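Local coordinates for protein transcriptional regulator (NtrC family) (Aquifex aeolicus, PDB 3DZD) that probably acts as an ATP-dependent response regulator that activates sigma54-dependent transcription, captured here in its inactive state with ADP bound, at residues Asn186-Pro191 and Val231-Gln236; Ala195-Phe200 and Thr212-Lys217; Arg237-Leu242 and Gly281-Asp286. All coordinates share one frame; numbering follows the deposited sequence.

Contact 1: Asn186-Pro191 and Val231-Gln236; sequences NCASIP and VGELDQ
A flat carboxamide, that of Asn186, shapes the first loop from within, and its OD1 takes two backbone N-H groups. Ala188 N lies in the carbonyl plane, 3.0 Å from Asn186 OD1. Ser189 N, 2.9 Å from Asn186 OD1, sits well above that plane, 66° out of it. The first bond makes an Asx turn. The second extends it, and together they fix the bend of the chain as it leaves strand 182-186. This strand and strand 225-229 are neighbours in the parallel sheet of the P-loop (AAA+) ATPase core. The contact joins the loops that follow them; strand 225-229 is the Walker B strand. A backbone hydrogen bond between Cys187 and Asp229 joins the start of the first loop to the end of strand 225-229. Cys187 is the main apolar piece. Its SG stands beside the backbone N, anti to the carbonyl carbon (chi1 -57°), and meets Leu234 CD2 at 3.6 Å. The Ala188 methyl, CB, lies against Glu233 CG at 3.7 Å. Glu233 then bends at chi2 (-61°), so its carboxylate leads away, and OE2 forms a salt bridge with Lys272. Ala188 O accepts a hydrogen bond from Lys321 of the second subunit. One ordered water joins the two backbones: it donates to Cys187 O at 2.9 Å and to Glu233 O, also at 2.9 Å.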
# COMPACT_ATOMS: atom_id res chain seq x y z
N ASN A 186 -11.22 -11.96 -7.67
CA ASN A 186 -12.19 -12.15 -8.73
C ASN A 186 -12.30 -13.63 -9.04
O ASN A 186 -11.34 -14.25 -9.46
CB ASN A 186 -11.78 -11.38 -9.97
CG ASN A 186 -12.89 -11.29 -11.00
OD1 ASN A 186 -13.61 -12.27 -11.25
ND2 ASN A 186 -13.03 -10.12 -11.62
N CYS A 187 -13.48 -14.20 -8.81
CA CYS A 187 -13.63 -15.65 -8.88
C CYS A 187 -13.93 -16.14 -10.29
O CYS A 187 -14.06 -17.34 -10.52
CB CYS A 187 -14.71 -16.11 -7.91
SG CYS A 187 -14.38 -15.63 -6.19
N ALA A 188 -14.02 -15.21 -11.23
CA ALA A 188 -14.28 -15.55 -12.62
C ALA A 188 -13.07 -15.23 -13.49
O ALA A 188 -12.61 -16.07 -14.25
CB ALA A 188 -15.51 -14.83 -13.13
N SER A 189 -12.56 -14.01 -13.35
CA SER A 189 -11.38 -13.56 -14.08
C SER A 189 -10.19 -14.50 -13.87
O SER A 189 -9.19 -14.42 -14.57
CB SER A 189 -10.99 -12.15 -13.65
OG SER A 189 -9.80 -11.73 -14.29
N ILE A 190 -10.33 -15.39 -12.88
CA ILE A 190 -9.29 -16.36 -12.55
C ILE A 190 -9.65 -17.73 -13.13
O ILE A 190 -10.81 -18.12 -13.15
CB ILE A 190 -9.12 -16.47 -11.02
CG1 ILE A 190 -8.64 -15.14 -10.44
CG2 ILE A 190 -8.15 -17.58 -10.66
CD1 ILE A 190 -7.25 -14.75 -10.87
N PRO A 191 -8.63 -18.45 -13.64
CA PRO A 191 -8.80 -19.81 -14.18
C PRO A 191 -9.55 -20.73 -13.22
O PRO A 191 -9.40 -20.62 -12.01
CB PRO A 191 -7.36 -20.29 -14.35
CG PRO A 191 -6.59 -19.05 -14.62
CD PRO A 191 -7.26 -17.96 -13.82
N VAL A 231 -18.70 -14.52 -6.40
CA VAL A 231 -18.52 -15.74 -5.63
C VAL A 231 -19.28 -16.90 -6.27
O VAL A 231 -18.92 -18.06 -6.06
CB VAL A 231 -18.98 -15.56 -4.16
CG1 VAL A 231 -20.48 -15.28 -4.07
CG2 VAL A 231 -18.59 -16.78 -3.31
N GLY A 232 -20.30 -16.61 -7.06
CA GLY A 232 -21.06 -17.65 -7.73
C GLY A 232 -20.26 -18.50 -8.71
O GLY A 232 -20.67 -19.59 -9.09
N GLU A 233 -19.09 -17.99 -9.13
CA GLU A 233 -18.25 -18.69 -10.10
C GLU A 233 -17.24 -19.64 -9.48
O GLU A 233 -16.37 -20.15 -10.17
CB GLU A 233 -17.50 -17.69 -10.98
CG GLU A 233 -18.39 -16.79 -11.79
CD GLU A 233 -19.27 -17.54 -12.77
OE1 GLU A 233 -19.10 -18.77 -12.92
OE2 GLU A 233 -20.15 -16.89 -13.38
N LEU A 234 -17.34 -19.88 -8.18
CA LEU A 234 -16.40 -20.75 -7.48
C LEU A 234 -16.74 -22.22 -7.69
O LEU A 234 -17.90 -22.61 -7.59
CB LEU A 234 -16.40 -20.47 -5.98
CG LEU A 234 -15.70 -19.22 -5.45
CD1 LEU A 234 -15.89 -19.13 -3.94
CD2 LEU A 234 -14.23 -19.24 -5.81
N ASP A 235 -15.71 -23.03 -7.95
CA ASP A 235 -15.86 -24.48 -8.00
C ASP A 235 -16.62 -24.95 -6.77
O ASP A 235 -16.49 -24.37 -5.70
CB ASP A 235 -14.49 -25.17 -8.03
CG ASP A 235 -13.66 -24.80 -9.25
OD1 ASP A 235 -14.11 -23.95 -10.05
OD2 ASP A 235 -12.56 -25.36 -9.41
N GLN A 236 -17.41 -26.01 -6.91
CA GLN A 236 -18.12 -26.53 -5.76
C GLN A 236 -17.15 -27.20 -4.80
O GLN A 236 -17.51 -27.62 -3.70
CB GLN A 236 -19.24 -27.48 -6.17
CG GLN A 236 -20.26 -27.73 -5.07
CD GLN A 236 -21.69 -27.58 -5.54
OE1 GLN A 236 -21.93 -27.31 -6.72
NE2 GLN A 236 -22.64 -27.75 -4.63
O HOH W 1 -13.56 -20.00 -9.62

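Contact 2: Ala195-Phe200 and Thr212-Lys217; sequences AESELF and TRKKGK
Helix 195-200 and segment 212-217 are the two stems of the loop that carries the GAFTGA motif, the family's signature sequence for binding sigma54. The tight part is at the helix end. The N of Lys217, the first residue of helix 217-220, donates to Glu198 O at 2.8 Å along a nearly straight line (166°), although the exact place of that oxygen is less sure. Gly216, the N-cap residue, brings its CA to 3.2 Å from Leu199 O in a CA-H...O contact. A beta carbon at Gly216 would collide with that oxygen, so the close approach needs glycine. The Lys217 side chain bends at chi2 (-86°) and runs alongside Glu198, pointing the same way. Lys217 CE comes within 3.5 Å of Glu198 OE1. The charged NZ stays farther off and bonds weakly to Asp184 O. An alanine here would remove the aliphatic chain and its charge, and would probably leave Glu198 less well held.

The looser, more exposed side belongs to Lys214. Its chain starts with CG anti to the backbone N (chi1 -173°) and crosses Glu198 obliquely. Lys214 NZ makes a long salt bridge of 3.5 Å with Glu198 OE2 and a weak bond with Ser197 OG. Phe207 of the GAFTGA motif also packs on Ser197. The chemistry implies a firm backbone joint at the base of the loop, with two lysines likely to favour an ionised Glu198.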
# COMPACT_ATOMS: atom_id res chain seq x y z
N ALA A 195 -8.17 -20.51 -8.56
CA ALA A 195 -8.88 -19.88 -7.47
C ALA A 195 -8.45 -20.46 -6.12
O ALA A 195 -8.03 -19.72 -5.23
CB ALA A 195 -10.38 -20.02 -7.66
N GLU A 196 -8.56 -21.78 -5.98
CA GLU A 196 -8.18 -22.44 -4.73
C GLU A 196 -6.76 -22.08 -4.29
O GLU A 196 -6.44 -22.14 -3.10
CB GLU A 196 -8.33 -23.95 -4.86
CG GLU A 196 -7.87 -24.73 -3.63
CD GLU A 196 -8.21 -26.20 -3.70
OE1 GLU A 196 -8.82 -26.62 -4.70
OE2 GLU A 196 -7.87 -26.94 -2.75
N SER A 197 -5.93 -21.71 -5.25
CA SER A 197 -4.55 -21.34 -4.96
C SER A 197 -4.44 -19.87 -4.56
O SER A 197 -3.65 -19.51 -3.69
CB SER A 197 -3.67 -21.60 -6.19
OG SER A 197 -2.48 -20.83 -6.13
N GLU A 198 -5.23 -19.03 -5.22
CA GLU A 198 -5.25 -17.61 -4.90
C GLU A 198 -5.70 -17.39 -3.47
O GLU A 198 -5.22 -16.48 -2.79
CB GLU A 198 -6.21 -16.88 -5.85
CG GLU A 198 -5.64 -16.67 -7.23
CD GLU A 198 -4.53 -15.65 -7.22
OE1 GLU A 198 -4.83 -14.46 -7.00
OE2 GLU A 198 -3.35 -16.04 -7.43
N LEU A 199 -6.63 -18.22 -3.02
CA LEU A 199 -7.21 -18.08 -1.69
C LEU A 199 -6.30 -18.65 -0.61
O LEU A 199 -6.04 -18.00 0.40
CB LEU A 199 -8.56 -18.80 -1.62
CG LEU A 199 -9.83 -18.04 -2.01
CD1 LEU A 199 -11.06 -18.92 -1.79
CD2 LEU A 199 -9.95 -16.76 -1.22
N PHE A 200 -5.84 -19.88 -0.83
CA PHE A 200 -5.14 -20.64 0.20
C PHE A 200 -3.62 -20.51 0.14
O PHE A 200 -2.92 -20.86 1.09
CB PHE A 200 -5.54 -22.11 0.13
CG PHE A 200 -6.98 -22.35 0.49
CD1 PHE A 200 -7.36 -22.51 1.81
CD2 PHE A 200 -7.95 -22.38 -0.50
CE1 PHE A 200 -8.68 -22.72 2.14
CE2 PHE A 200 -9.27 -22.58 -0.17
CZ PHE A 200 -9.64 -22.75 1.15
N THR A 212 8.53 -22.55 -3.93
CA THR A 212 8.56 -21.18 -3.43
C THR A 212 7.21 -20.81 -2.83
O THR A 212 6.19 -20.86 -3.51
CB THR A 212 8.93 -20.18 -4.54
OG1 THR A 212 8.19 -20.49 -5.72
CG2 THR A 212 10.42 -20.27 -4.85
N ARG A 213 7.21 -20.45 -1.55
CA ARG A 213 5.98 -20.22 -0.81
C ARG A 213 5.30 -18.90 -1.19
O ARG A 213 5.96 -17.88 -1.39
CB ARG A 213 6.24 -20.25 0.69
CG ARG A 213 4.97 -20.35 1.52
CD ARG A 213 5.13 -19.66 2.86
NE ARG A 213 5.37 -18.24 2.69
CZ ARG A 213 5.58 -17.39 3.69
NH1 ARG A 213 5.58 -17.83 4.94
NH2 ARG A 213 5.79 -16.10 3.44
N LYS A 214 3.97 -18.94 -1.28
CA LYS A 214 3.17 -17.75 -1.57
C LYS A 214 1.95 -17.70 -0.66
O LYS A 214 1.25 -18.69 -0.48
CB LYS A 214 2.73 -17.73 -3.04
CG LYS A 214 2.03 -16.45 -3.46
CD LYS A 214 1.13 -16.65 -4.68
CE LYS A 214 -0.07 -17.55 -4.37
NZ LYS A 214 -0.94 -17.78 -5.56
N LYS A 215 1.69 -16.53 -0.09
CA LYS A 215 0.57 -16.35 0.83
C LYS A 215 -0.76 -16.24 0.08
O LYS A 215 -0.85 -15.55 -0.95
CB LYS A 215 0.77 -15.09 1.68
CG LYS A 215 2.20 -14.83 2.09
CD LYS A 215 2.34 -13.55 2.90
CE LYS A 215 2.08 -13.79 4.38
NZ LYS A 215 2.76 -12.78 5.25
N GLY A 216 -1.79 -16.90 0.59
CA GLY A 216 -3.11 -16.80 -0.00
C GLY A 216 -3.80 -15.51 0.40
O GLY A 216 -3.40 -14.85 1.36
N LYS A 217 -4.84 -15.15 -0.36
CA LYS A 217 -5.63 -13.97 -0.07
C LYS A 217 -6.28 -14.06 1.31
O LYS A 217 -6.43 -13.06 2.01
CB LYS A 217 -6.72 -13.78 -1.14
CG LYS A 217 -6.21 -13.81 -2.56
CD LYS A 217 -5.73 -12.44 -3.01
CE LYS A 217 -5.87 -12.27 -4.52
NZ LYS A 217 -5.50 -10.90 -4.98

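Contact 3: Arg237-Leu242 and Gly281-Asp286; sequences RVQAKL and GNFRED
Hydrogen bonds come first, and Gln239 makes them. Its CG is anti to the carbonyl carbon (chi1 -67°), and the chain runs straight out beyond CG, so the carboxamide meets the backbone of the 281-286 turn. Gln239 OE1 accepts from Arg284 N at 3.0 Å, with the donor nearly along the C=O axis. Gln239 NE2 gives a weak bond of 3.4 Å to Asn282 O; its stronger partner is Leu234 O, just before its own helix. Both ends of the amide are therefore engaged, which holds its rotation.

Helix 236-248 is thus tied to the turn between helices 274-279 and 285-291. Gly281 ends the first of these in a Schellman motif, and Arg284 is the N-cap residue of the second. In related sigma54 activators this region is thought to supply arginine fingers to a neighbouring subunit's nucleotide. In this assembly no other chain touches either segment.

Packing is the second kind of contact. The Gln239 amide crosses the Phe283 ring obliquely, with OE1 over one face and the two planes 35° apart. Gln239 CD is 3.6 Å from Phe283 CD1. Ala240 CB meets Arg284 NH1 at 3.4 Å.

The charge pair lies within 281-286. Arg284 bends at chi3 (53°) and grips Asp286, in the helix's first turn, side-on. Arg284 NE reaches Asp286 OD1 and Arg284 NH2 reaches Asp286 OD2, each at 3.3 Å, on the syn lone pairs.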
# COMPACT_ATOMS: atom_id res chain seq x y z
N ARG A 237 -15.89 -27.29 -5.23
CA ARG A 237 -14.82 -27.79 -4.39
C ARG A 237 -14.30 -26.66 -3.51
O ARG A 237 -14.11 -26.84 -2.31
CB ARG A 237 -13.69 -28.35 -5.26
CG ARG A 237 -12.53 -28.91 -4.45
CD ARG A 237 -11.81 -30.02 -5.21
NE ARG A 237 -10.97 -30.80 -4.31
CZ ARG A 237 -9.80 -30.38 -3.85
NH1 ARG A 237 -9.33 -29.20 -4.22
NH2 ARG A 237 -9.09 -31.14 -3.02
N VAL A 238 -14.06 -25.51 -4.13
CA VAL A 238 -13.65 -24.31 -3.42
C VAL A 238 -14.73 -23.86 -2.43
O VAL A 238 -14.44 -23.55 -1.28
CB VAL A 238 -13.35 -23.16 -4.39
CG1 VAL A 238 -12.66 -22.02 -3.67
CG2 VAL A 238 -12.50 -23.65 -5.55
N GLN A 239 -15.98 -23.84 -2.89
CA GLN A 239 -17.12 -23.48 -2.06
C GLN A 239 -17.09 -24.24 -0.75
O GLN A 239 -17.31 -23.68 0.32
CB GLN A 239 -18.45 -23.76 -2.77
CG GLN A 239 -18.70 -22.87 -3.98
CD GLN A 239 -20.00 -23.19 -4.69
OE1 GLN A 239 -20.95 -23.70 -4.09
NE2 GLN A 239 -20.05 -22.88 -5.98
N ALA A 240 -16.82 -25.53 -0.85
CA ALA A 240 -16.81 -26.39 0.33
C ALA A 240 -15.66 -26.01 1.26
O ALA A 240 -15.84 -25.88 2.47
CB ALA A 240 -16.70 -27.84 -0.09
N LYS A 241 -14.48 -25.84 0.68
CA LYS A 241 -13.30 -25.43 1.43
C LYS A 241 -13.49 -24.07 2.10
O LYS A 241 -13.18 -23.91 3.28
CB LYS A 241 -12.08 -25.39 0.50
CG LYS A 241 -11.65 -26.77 0.02
CD LYS A 241 -10.45 -26.69 -0.91
CE LYS A 241 -9.28 -25.98 -0.24
NZ LYS A 241 -8.96 -26.59 1.08
N LEU A 242 -13.99 -23.10 1.34
CA LEU A 242 -14.28 -21.77 1.86
C LEU A 242 -15.23 -21.87 3.05
O LEU A 242 -15.06 -21.19 4.06
CB LEU A 242 -14.89 -20.91 0.75
CG LEU A 242 -15.26 -19.46 1.08
CD1 LEU A 242 -14.04 -18.68 1.55
CD2 LEU A 242 -15.89 -18.77 -0.14
N GLY A 281 -28.50 -26.63 -7.75
CA GLY A 281 -27.35 -27.33 -7.21
C GLY A 281 -26.02 -26.80 -7.68
O GLY A 281 -25.05 -27.55 -7.78
N ASN A 282 -25.95 -25.51 -7.98
CA ASN A 282 -24.70 -24.90 -8.43
C ASN A 282 -24.02 -24.05 -7.36
O ASN A 282 -23.02 -23.38 -7.62
CB ASN A 282 -24.94 -24.05 -9.68
CG ASN A 282 -25.60 -24.83 -10.79
OD1 ASN A 282 -25.50 -26.06 -10.85
ND2 ASN A 282 -26.28 -24.13 -11.69
N PHE A 283 -24.57 -24.08 -6.16
CA PHE A 283 -24.03 -23.31 -5.05
C PHE A 283 -24.53 -23.85 -3.72
O PHE A 283 -25.73 -24.07 -3.54
CB PHE A 283 -24.40 -21.83 -5.19
CG PHE A 283 -23.52 -20.91 -4.40
CD1 PHE A 283 -22.35 -20.41 -4.95
CD2 PHE A 283 -23.85 -20.57 -3.10
CE1 PHE A 283 -21.53 -19.56 -4.22
CE2 PHE A 283 -23.03 -19.73 -2.37
CZ PHE A 283 -21.88 -19.22 -2.93
N ARG A 284 -23.60 -24.07 -2.79
CA ARG A 284 -23.93 -24.63 -1.49
C ARG A 284 -24.89 -23.74 -0.73
O ARG A 284 -24.73 -22.52 -0.68
CB ARG A 284 -22.67 -24.84 -0.64
CG ARG A 284 -21.56 -25.60 -1.34
CD ARG A 284 -20.43 -25.83 -0.36
NE ARG A 284 -20.93 -26.47 0.85
CZ ARG A 284 -20.72 -27.75 1.16
NH1 ARG A 284 -20.00 -28.51 0.34
NH2 ARG A 284 -21.21 -28.26 2.28
N GLU A 285 -25.89 -24.37 -0.12
CA GLU A 285 -26.94 -23.66 0.58
C GLU A 285 -26.44 -23.09 1.91
O GLU A 285 -26.78 -21.97 2.29
CB GLU A 285 -28.12 -24.61 0.82
CG GLU A 285 -29.36 -23.97 1.40
CD GLU A 285 -30.41 -24.99 1.78
OE1 GLU A 285 -30.21 -26.19 1.50
OE2 GLU A 285 -31.45 -24.60 2.35
N ASP A 286 -25.63 -23.87 2.62
CA ASP A 286 -25.14 -23.47 3.93
C ASP A 286 -24.15 -22.32 3.80
O ASP A 286 -24.09 -21.45 4.66
CB ASP A 286 -24.52 -24.66 4.68
CG ASP A 286 -23.48 -25.41 3.85
OD1 ASP A 286 -23.15 -24.98 2.72
OD2 ASP A 286 -22.99 -26.46 4.33

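Overall arrangement
All three contacts lie on the same side of the chain's centre, within the sigma54 interaction domain. Contacts 1 and 2 are buried; contact 3 is nearer the surface. Contact 2 is nested inside the loop that contact 1 closes, and Ile190 packs on Ala195 where they meet. Contacts 1 and 3 touch: Leu234 packs on Leu242. Helix 236-248 links contacts 2 and 3 through the Glu196-Arg237 salt bridge and the Phe200-Lys241 cation-pi pair. Contact 1 relies on apolar packing and a water, contact 2 on backbone and charge, contact 3 mainly on the Gln239 amide, with packing on Phe283 and Arg284. Contacts 1 and 2 also touch the second subunit.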